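Local coordinates for protein uronate isomerase (Caulobacter crescentus, PDB 2Q01) that catalyses the isomerisation of D-glucuronate to D-fructuronate and of D-galacturonate to D-tagaturonate in pentose and glucuronate interconversion, at residues V202-E206 with F287-M291; H309-R314 with S386-H390; P333-Y338 with F360-T366. All blocks are in the same frame, centred on the assembly; numbering follows the deposited sequence.

Contact 1 of 3, residues V202-E206 with F287-M291; sequences VIDFE and FRAQM
Arg288 reaches the loop 202-206 with its guanidinium, one nitrogen serving two acids. Its chain runs extended as far as CD and then bends (chi3 -49°), which carries NH2 to Asp204 OD2 at 2.7 Å and Glu206 OE1 at 3.0 Å. The two salt bridges differ in shape. The Glu206 carboxylate lies almost coplanar with the guanidinium and takes a nearly straight bond (174°) on its anti lone pair. The Asp204 carboxylate is turned steeply against it and is met from above its plane, by a more bent bond. From the other face of that carboxylate, Glu206 N donates to the same OD2 at 3.0 Å, an Asx turn; Glu285 adds a partner for Arg288 NH1. In the TIM-barrel fold, helix 281-302 runs back into the parallel strand 305-308, and this loop, from the chain between strand 192-194 and helix 210-221, rests on the N-terminal half of the helix. Beside the charges lie aromatic and apolar side chains. Phe205 brings its edge to the Phe287 face in an offset edge-to-face pair, CE1 3.7 Å from Phe287 CE2 and the planes at 63°. Ile203 O sits at the edge of the Phe287 ring, 3.3 Å from its CD2. One turn on, Met291 lays CG over a face of Phe287, while its CB packs against Ile203 CG2 at 3.7 Å.

Contact 2 of 3, residues H309-R314 with S386-H390; sequences HPGSHR and SWWFH
His309 stands edge-on over the six-membered ring of Trp387, its CD2 above the middle of the indole and 3.4 Å from CE2. The planes are 66° apart and the centroids 4.5 Å, an edge-to-face pair; CB of the histidine follows, reaching CH2 of the same indole at 3.6 Å. Trp387 lies between two neighbours: His309 on one face, and on the opposite face CE3 of Trp388, nearer the rim. Pro310 O sits in the plane of the indole, 3.6 Å from CZ3. The two loops follow strands 305-308 and 381-383, at the C-terminal end of the parallel TIM-barrel sheet, the end that carries the active site in this superfamily. There His309 ND1 is hydrogen-bonded to Asp251, and the histidine ring also stacks with His41 and Phe360. Farther out, Trp388 meets Ser312 and Arg314 with CZ3 and CH2 of its six-membered ring. Ser312 OG comes within 3.7 Å of CZ3 and, buried here, has no hydrogen-bond partner in the model. Arg314 NH1 lies near the ring plane at the edge, 3.7 Å from CH2, with the guanidinium inclined by 26° to the indole and one face over Ser312 CB.

Contact 3 of 3, residues P333-Y338 with F360-T366; sequences PMRTEY and FTLDETT
The Tyr338 ring meets Thr361 OG1 at its edge, close to the ring plane, while Phe360 O and Thr366 OG1 approach obliquely. The phenol oxygen bonds to two of them: OH donates to Phe360 O over a short 2.5 Å, in the carbonyl plane on a lone pair, and accepts from Thr361 OG1 at 2.9 Å. A phenylalanine here would probably leave the buried Phe360 carbonyl without this donor and the Thr361 hydroxyl without this acceptor. The second flat group, the Asp363 carboxylate, is reached by Thr336 N at OD2, 3.1 Å away on the anti side and 35° out of plane; Thr365 OG1 meets OD1 from above the plane. Asp363 swings its CG away from its own nitrogen (chi1 -166°), which brings the carboxylate to Thr336 N. Segment 360-366 leaves barrel strand 357-359 through an ST turn at Thr361 and a type I turn from Asp363 to Thr366 that leads into helix 366-375. Two waters bridge the chains, one from Thr336 OG1 to Leu362 N, the other from Thr336 O to Asp363 OD2. Pro333 CB packs on Leu362 CB at 3.7 Å, the side chains at about a right angle. Arg369 of a neighbouring subunit makes a salt bridge to Asp363 OD1.

Overall arrangement
Contacts 2 and 3 are buried, their centres 8 Å apart, with contact 3 nested inside contact 2 along the chain. Segments 309-314, 360-366 and 386-390 follow barrel strands, 333-338 the small antiparallel pair's strand 332-333. Gly311 O probably bonds to Met334 N at 2.7 Å, and His390 NE2 to Leu362 O at 2.8 Å. Both contacts reach a second subunit. Contact 1 lies apart, its centre 18 Å from contact 2's and 20 Å from contact 3's; it ties a loop to a helix, is partly buried and touches no other chain. Chemistry follows place: salt bridges beside an aromatic patch in contact 1, an edge-to-face pair and ring-edge contacts in contact 2, hydroxyl, backbone and water bonds in contact 3.

Contact 1 of 3, residues V202-E206 with F287-M291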
loop_
_atom_site.group_PDB
_atom_site.type_symbol
_atom_site.label_atom_id
_atom_site.label_comp_id
_atom_site.label_asym_id
_atom_site.label_seq_id
_atom_site.Cartn_x
_atom_site.Cartn_y
_atom_site.Cartn_z
ATOM N N VAL B 202 4.452 -1.455 33.437
ATOM C CA VAL B 202 4.806 -2.575 34.321
ATOM C C VAL B 202 4.922 -3.889 33.547
ATOM O O VAL B 202 5.003 -4.971 34.133
ATOM C CB VAL B 202 3.836 -2.722 35.539
ATOM C CG1 VAL B 202 3.882 -1.486 36.415
ATOM C CG2 VAL B 202 2.412 -2.994 35.096
ATOM N N ILE B 203 4.934 -3.778 32.223
ATOM C CA ILE B 203 5.050 -4.937 31.335
ATOM C C ILE B 203 6.317 -4.837 30.481
ATOM O O ILE B 203 7.015 -5.833 30.282
ATOM C CB ILE B 203 3.775 -5.125 30.463
ATOM C CG1 ILE B 203 2.582 -5.485 31.362
ATOM C CG2 ILE B 203 4.004 -6.176 29.360
ATOM C CD1 ILE B 203 1.339 -5.978 30.645
ATOM N N ASP B 204 6.621 -3.631 30.000
ATOM C CA ASP B 204 7.839 -3.404 29.228
ATOM C C ASP B 204 9.014 -3.152 30.160
ATOM O O ASP B 204 9.087 -2.105 30.806
ATOM C CB ASP B 204 7.663 -2.230 28.260
ATOM C CG ASP B 204 8.727 -2.195 27.165
ATOM O OD1 ASP B 204 8.648 -1.305 26.289
ATOM O OD2 ASP B 204 9.641 -3.047 27.171
ATOM N N PHE B 205 9.929 -4.119 30.226
ATOM C CA PHE B 205 11.164 -3.982 31.004
ATOM C C PHE B 205 12.212 -3.087 30.313
ATOM O O PHE B 205 13.164 -2.634 30.953
ATOM C CB PHE B 205 11.759 -5.357 31.327
ATOM C CG PHE B 205 11.126 -6.040 32.515
ATOM C CD1 PHE B 205 10.083 -6.940 32.343
ATOM C CD2 PHE B 205 11.592 -5.800 33.802
ATOM C CE1 PHE B 205 9.500 -7.587 33.435
ATOM C CE2 PHE B 205 11.012 -6.437 34.902
ATOM C CZ PHE B 205 9.966 -7.341 34.714
ATOM N N GLU B 206 12.033 -2.834 29.016
ATOM C CA GLU B 206 12.897 -1.913 28.271
ATOM C C GLU B 206 12.452 -0.453 28.405
ATOM O O GLU B 206 13.133 0.454 27.919
ATOM C CB GLU B 206 12.971 -2.305 26.791
ATOM C CG GLU B 206 13.878 -3.494 26.500
ATOM C CD GLU B 206 13.825 -3.927 25.046
ATOM O OE1 GLU B 206 12.736 -4.342 24.579
ATOM O OE2 GLU B 206 14.878 -3.859 24.373
ATOM N N PHE B 287 8.216 -11.463 27.067
ATOM C CA PHE B 287 7.367 -11.161 28.215
ATOM C C PHE B 287 6.187 -10.290 27.818
ATOM O O PHE B 287 5.069 -10.564 28.232
ATOM C CB PHE B 287 8.162 -10.521 29.350
ATOM C CG PHE B 287 7.371 -10.337 30.621
ATOM C CD1 PHE B 287 7.008 -11.436 31.402
ATOM C CD2 PHE B 287 6.999 -9.060 31.045
ATOM C CE1 PHE B 287 6.283 -11.265 32.581
ATOM C CE2 PHE B 287 6.276 -8.877 32.215
ATOM C CZ PHE B 287 5.918 -9.980 32.990
ATOM N N ARG B 288 6.437 -9.267 26.999
ATOM C CA ARG B 288 5.368 -8.435 26.431
ATOM C C ARG B 288 4.372 -9.258 25.601
ATOM O O ARG B 288 3.163 -9.043 25.679
ATOM C CB ARG B 288 5.960 -7.317 25.582
ATOM C CG ARG B 288 6.600 -6.202 26.385
ATOM C CD ARG B 288 6.962 -5.020 25.504
ATOM N NE ARG B 288 7.692 -5.417 24.301
ATOM C CZ ARG B 288 9.008 -5.301 24.132
ATOM N NH1 ARG B 288 9.566 -5.685 22.990
ATOM N NH2 ARG B 288 9.770 -4.796 25.089
ATOM N N ALA B 289 4.897 -10.205 24.826
ATOM C CA ALA B 289 4.099 -11.203 24.122
ATOM C C ALA B 289 3.289 -12.107 25.060
ATOM O O ALA B 289 2.103 -12.325 24.836
ATOM C CB ALA B 289 4.996 -12.048 23.213
ATOM N N GLN B 290 3.933 -12.633 26.101
ATOM C CA GLN B 290 3.254 -13.515 27.055
ATOM C C GLN B 290 2.177 -12.778 27.835
ATOM O O GLN B 290 1.110 -13.325 28.095
ATOM C CB GLN B 290 4.255 -14.176 28.015
ATOM C CG GLN B 290 3.612 -15.053 29.105
ATOM C CD GLN B 290 2.721 -16.146 28.537
ATOM O OE1 GLN B 290 3.039 -16.758 27.515
ATOM N NE2 GLN B 290 1.601 -16.402 29.204
ATOM N N MET B 291 2.457 -11.523 28.178
ATOM C CA MET B 291 1.500 -10.685 28.895
ATOM C C MET B 291 0.266 -10.297 28.084
ATOM O O MET B 291 -0.788 -10.062 28.663
ATOM C CB MET B 291 2.179 -9.439 29.464
ATOM C CG MET B 291 3.082 -9.715 30.666
ATOM S SD MET B 291 2.343 -10.738 31.967
ATOM C CE MET B 291 1.088 -9.628 32.565
#

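Contact 2 of 3, residues H309-R314 with S386-H390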
loop_
_atom_site.group_PDB
_atom_site.type_symbol
_atom_site.label_atom_id
_atom_site.label_comp_id
_atom_site.label_asym_id
_atom_site.label_seq_id
_atom_site.Cartn_x
_atom_site.Cartn_y
_atom_site.Cartn_z
ATOM N N HIS B 309 -2.557 -1.741 20.265
ATOM C CA HIS B 309 -2.005 -0.623 19.498
ATOM C C HIS B 309 -0.510 -0.836 19.211
ATOM O O HIS B 309 0.333 -0.194 19.846
ATOM C CB HIS B 309 -2.139 0.666 20.312
ATOM C CG HIS B 309 -3.491 1.299 20.249
ATOM N ND1 HIS B 309 -4.426 1.155 21.250
ATOM C CD2 HIS B 309 -4.058 2.102 19.318
ATOM C CE1 HIS B 309 -5.515 1.832 20.935
ATOM N NE2 HIS B 309 -5.319 2.417 19.766
ATOM N N PRO B 310 -0.159 -1.727 18.264
ATOM C CA PRO B 310 1.264 -1.987 18.108
ATOM C C PRO B 310 1.962 -1.179 17.004
ATOM O O PRO B 310 1.302 -0.565 16.158
ATOM C CB PRO B 310 1.287 -3.471 17.745
ATOM C CG PRO B 310 -0.011 -3.685 16.987
ATOM C CD PRO B 310 -0.952 -2.556 17.337
ATOM N N GLY B 311 3.294 -1.186 17.036
ATOM C CA GLY B 311 4.096 -0.816 15.876
ATOM C C GLY B 311 4.662 0.583 15.857
ATOM O O GLY B 311 4.993 1.105 14.789
ATOM N N SER B 312 4.783 1.192 17.030
ATOM C CA SER B 312 5.374 2.516 17.127
ATOM C C SER B 312 6.819 2.455 17.630
ATOM O O SER B 312 7.092 1.898 18.693
ATOM C CB SER B 312 4.520 3.409 18.025
ATOM O OG SER B 312 5.025 4.728 18.045
ATOM N N HIS B 313 7.732 3.011 16.835
ATOM C CA HIS B 313 9.115 3.237 17.243
ATOM C C HIS B 313 9.136 4.503 18.077
ATOM O O HIS B 313 9.301 5.600 17.542
ATOM C CB HIS B 313 9.999 3.436 16.016
ATOM C CG HIS B 313 11.464 3.323 16.292
ATOM N ND1 HIS B 313 12.142 4.207 17.100
ATOM C CD2 HIS B 313 12.387 2.441 15.841
ATOM C CE1 HIS B 313 13.415 3.864 17.156
ATOM N NE2 HIS B 313 13.591 2.798 16.394
ATOM N N ARG B 314 8.973 4.349 19.384
ATOM C CA ARG B 314 8.881 5.496 20.273
ATOM C C ARG B 314 10.241 6.116 20.522
ATOM O O ARG B 314 11.254 5.413 20.533
ATOM C CB ARG B 314 8.187 5.117 21.587
ATOM C CG ARG B 314 6.773 4.597 21.367
ATOM C CD ARG B 314 5.953 4.526 22.638
ATOM N NE ARG B 314 4.690 3.819 22.412
ATOM C CZ ARG B 314 3.570 4.383 21.962
ATOM N NH1 ARG B 314 3.529 5.683 21.687
ATOM N NH2 ARG B 314 2.481 3.643 21.787
ATOM N N SER B 386 -8.649 3.837 11.673
ATOM C CA SER B 386 -7.324 4.308 11.314
ATOM C C SER B 386 -6.786 5.227 12.410
ATOM O O SER B 386 -7.504 6.082 12.933
ATOM C CB SER B 386 -7.339 4.992 9.952
ATOM O OG SER B 386 -8.369 5.958 9.886
ATOM N N TRP B 387 -5.523 5.018 12.765
ATOM C CA TRP B 387 -4.972 5.552 13.996
ATOM C C TRP B 387 -3.808 6.518 13.725
ATOM O O TRP B 387 -3.051 6.342 12.764
ATOM C CB TRP B 387 -4.598 4.363 14.910
ATOM C CG TRP B 387 -3.740 4.643 16.121
ATOM C CD1 TRP B 387 -3.869 5.671 17.012
ATOM C CD2 TRP B 387 -2.644 3.845 16.592
ATOM N NE1 TRP B 387 -2.901 5.585 17.981
ATOM C CE2 TRP B 387 -2.139 4.469 17.752
ATOM C CE3 TRP B 387 -2.038 2.662 16.142
ATOM C CZ2 TRP B 387 -1.051 3.955 18.470
ATOM C CZ3 TRP B 387 -0.950 2.154 16.851
ATOM C CH2 TRP B 387 -0.467 2.806 17.999
ATOM N N TRP B 388 -3.731 7.564 14.550
ATOM C CA TRP B 388 -2.594 8.493 14.620
ATOM C C TRP B 388 -2.417 9.338 13.361
ATOM O O TRP B 388 -3.137 10.316 13.152
ATOM C CB TRP B 388 -1.303 7.735 14.940
ATOM C CG TRP B 388 -0.262 8.498 15.690
ATOM C CD1 TRP B 388 0.070 9.818 15.551
ATOM C CD2 TRP B 388 0.620 7.966 16.679
ATOM N NE1 TRP B 388 1.091 10.142 16.409
ATOM C CE2 TRP B 388 1.452 9.021 17.110
ATOM C CE3 TRP B 388 0.787 6.695 17.246
ATOM C CZ2 TRP B 388 2.434 8.846 18.088
ATOM C CZ3 TRP B 388 1.762 6.522 18.215
ATOM C CH2 TRP B 388 2.574 7.593 18.628
ATOM N N PHE B 389 -1.449 8.953 12.536
ATOM C CA PHE B 389 -1.135 9.653 11.295
ATOM C C PHE B 389 -2.190 9.378 10.228
ATOM O O PHE B 389 -2.354 10.162 9.288
ATOM C CB PHE B 389 0.245 9.228 10.778
ATOM C CG PHE B 389 1.361 9.470 11.755
ATOM C CD1 PHE B 389 1.850 8.436 12.551
ATOM C CD2 PHE B 389 1.919 10.736 11.887
ATOM C CE1 PHE B 389 2.874 8.668 13.457
ATOM C CE2 PHE B 389 2.948 10.974 12.788
ATOM C CZ PHE B 389 3.430 9.940 13.572
ATOM N N HIS B 390 -2.890 8.254 10.381
ATOM C CA HIS B 390 -3.913 7.823 9.434
ATOM C C HIS B 390 -5.316 8.205 9.902
ATOM O O HIS B 390 -6.305 7.903 9.245
ATOM C CB HIS B 390 -3.800 6.322 9.187
ATOM C CG HIS B 390 -2.391 5.844 9.018
ATOM N ND1 HIS B 390 -1.586 6.249 7.976
ATOM C CD2 HIS B 390 -1.642 4.996 9.762
ATOM C CE1 HIS B 390 -0.403 5.673 8.085
ATOM N NE2 HIS B 390 -0.411 4.906 9.159
#

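Contact 3 of 3, residues P333-Y338 with F360-T366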
loop_
_atom_site.group_PDB
_atom_site.type_symbol
_atom_site.label_atom_id
_atom_site.label_comp_id
_atom_site.label_asym_id
_atom_site.label_seq_id
_atom_site.Cartn_x
_atom_site.Cartn_y
_atom_site.Cartn_z
ATOM N N PRO B 333 6.020 5.293 12.976
ATOM C CA PRO B 333 5.502 3.946 12.717
ATOM C C PRO B 333 6.531 2.970 12.161
ATOM O O PRO B 333 7.472 3.372 11.477
ATOM C CB PRO B 333 4.424 4.183 11.659
ATOM C CG PRO B 333 4.025 5.585 11.833
ATOM C CD PRO B 333 5.277 6.306 12.205
ATOM N N MET B 334 6.327 1.695 12.468
ATOM C CA MET B 334 7.168 0.608 11.975
ATOM C C MET B 334 6.330 -0.341 11.140
ATOM O O MET B 334 5.107 -0.403 11.308
ATOM C CB MET B 334 7.751 -0.189 13.141
ATOM C CG MET B 334 8.729 0.555 14.008
ATOM S SD MET B 334 9.479 -0.526 15.235
ATOM C CE MET B 334 8.142 -0.735 16.400
ATOM N N ARG B 335 6.997 -1.081 10.257
ATOM C CA ARG B 335 6.394 -2.183 9.525
ATOM C C ARG B 335 5.944 -3.219 10.561
ATOM O O ARG B 335 6.734 -3.635 11.406
ATOM C CB ARG B 335 7.431 -2.751 8.555
ATOM C CG ARG B 335 7.112 -4.099 7.925
ATOM C CD ARG B 335 8.137 -4.434 6.847
ATOM N NE ARG B 335 9.503 -4.136 7.281
ATOM C CZ ARG B 335 10.534 -3.923 6.466
ATOM N NH1 ARG B 335 10.380 -3.971 5.147
ATOM N NH2 ARG B 335 11.729 -3.658 6.976
ATOM N N THR B 336 4.665 -3.592 10.514
ATOM C CA THR B 336 4.051 -4.439 11.541
ATOM C C THR B 336 3.473 -5.743 10.971
ATOM O O THR B 336 2.973 -5.772 9.848
ATOM C CB THR B 336 2.974 -3.649 12.323
ATOM O OG1 THR B 336 3.495 -2.356 12.661
ATOM C CG2 THR B 336 2.569 -4.360 13.613
ATOM N N GLU B 337 3.568 -6.816 11.757
ATOM C CA GLU B 337 3.135 -8.155 11.362
ATOM C C GLU B 337 2.084 -8.666 12.352
ATOM O O GLU B 337 2.218 -8.460 13.561
ATOM C CB GLU B 337 4.346 -9.094 11.347
ATOM C CG GLU B 337 4.290 -10.225 10.320
ATOM C CD GLU B 337 3.439 -11.412 10.754
ATOM O OE1 GLU B 337 2.841 -12.057 9.860
ATOM O OE2 GLU B 337 3.372 -11.701 11.974
ATOM N N TYR B 338 1.049 -9.332 11.838
ATOM C CA TYR B 338 -0.059 -9.817 12.669
ATOM C C TYR B 338 -0.303 -11.324 12.564
ATOM O O TYR B 338 -0.705 -11.952 13.543
ATOM C CB TYR B 338 -1.363 -9.062 12.343
ATOM C CG TYR B 338 -1.342 -7.602 12.744
ATOM C CD1 TYR B 338 -1.792 -7.198 14.000
ATOM C CD2 TYR B 338 -0.865 -6.628 11.866
ATOM C CE1 TYR B 338 -1.763 -5.859 14.371
ATOM C CE2 TYR B 338 -0.823 -5.296 12.227
ATOM C CZ TYR B 338 -1.273 -4.916 13.474
ATOM O OH TYR B 338 -1.222 -3.590 13.816
ATOM N N PHE B 360 -5.509 -2.502 16.067
ATOM C CA PHE B 360 -5.191 -1.232 15.440
ATOM C C PHE B 360 -3.894 -1.416 14.682
ATOM O O PHE B 360 -3.187 -2.395 14.902
ATOM C CB PHE B 360 -5.002 -0.155 16.503
ATOM C CG PHE B 360 -6.282 0.349 17.091
ATOM C CD1 PHE B 360 -6.960 -0.382 18.058
ATOM C CD2 PHE B 360 -6.807 1.569 16.687
ATOM C CE1 PHE B 360 -8.143 0.085 18.597
ATOM C CE2 PHE B 360 -7.984 2.044 17.234
ATOM C CZ PHE B 360 -8.654 1.299 18.190
ATOM N N THR B 361 -3.583 -0.479 13.793
ATOM C CA THR B 361 -2.328 -0.515 13.063
ATOM C C THR B 361 -1.807 0.887 12.730
ATOM O O THR B 361 -2.567 1.854 12.672
ATOM C CB THR B 361 -2.432 -1.390 11.783
ATOM O OG1 THR B 361 -1.143 -1.921 11.456
ATOM C CG2 THR B 361 -2.970 -0.608 10.602
ATOM N N LEU B 362 -0.495 0.973 12.547
ATOM C CA LEU B 362 0.175 2.160 12.038
ATOM C C LEU B 362 0.685 1.845 10.634
ATOM O O LEU B 362 1.216 2.705 9.931
ATOM C CB LEU B 362 1.337 2.523 12.959
ATOM C CG LEU B 362 1.310 3.802 13.802
ATOM C CD1 LEU B 362 -0.065 4.400 13.914
ATOM C CD2 LEU B 362 1.936 3.573 15.182
ATOM N N ASP B 363 0.491 0.591 10.240
ATOM C CA ASP B 363 0.928 0.080 8.958
ATOM C C ASP B 363 -0.296 -0.229 8.089
ATOM O O ASP B 363 -0.862 -1.328 8.170
ATOM C CB ASP B 363 1.771 -1.181 9.189
ATOM C CG ASP B 363 2.544 -1.611 7.960
ATOM O OD1 ASP B 363 2.570 -0.869 6.954
ATOM O OD2 ASP B 363 3.135 -2.709 8.004
ATOM N N GLU B 364 -0.677 0.740 7.251
ATOM C CA GLU B 364 -1.855 0.661 6.366
ATOM C C GLU B 364 -1.855 -0.517 5.401
ATOM O O GLU B 364 -2.910 -0.914 4.891
ATOM C CB GLU B 364 -1.992 1.935 5.532
ATOM C CG GLU B 364 -2.458 3.152 6.292
ATOM C CD GLU B 364 -2.725 4.330 5.373
ATOM O OE1 GLU B 364 -3.902 4.733 5.252
ATOM O OE2 GLU B 364 -1.762 4.843 4.759
ATOM N N THR B 365 -0.671 -1.068 5.153
ATOM C CA THR B 365 -0.496 -2.186 4.227
ATOM C C THR B 365 -1.068 -3.507 4.759
ATOM O O THR B 365 -1.292 -4.445 3.991
ATOM C CB THR B 365 0.979 -2.339 3.843
ATOM O OG1 THR B 365 1.746 -2.718 4.991
ATOM C CG2 THR B 365 1.511 -1.011 3.314
ATOM N N THR B 366 -1.319 -3.553 6.065
ATOM C CA THR B 366 -1.865 -4.734 6.726
ATOM C C THR B 366 -3.391 -4.785 6.708
ATOM O O THR B 366 -3.971 -5.785 7.141
ATOM C CB THR B 366 -1.398 -4.836 8.200
ATOM O OG1 THR B 366 -1.868 -3.701 8.934
ATOM C CG2 THR B 366 0.114 -4.910 8.297
HETATM O O HOH W 1 1.318 -0.992 13.456
HETATM O O HOH W 2 3.595 -4.873 6.850
#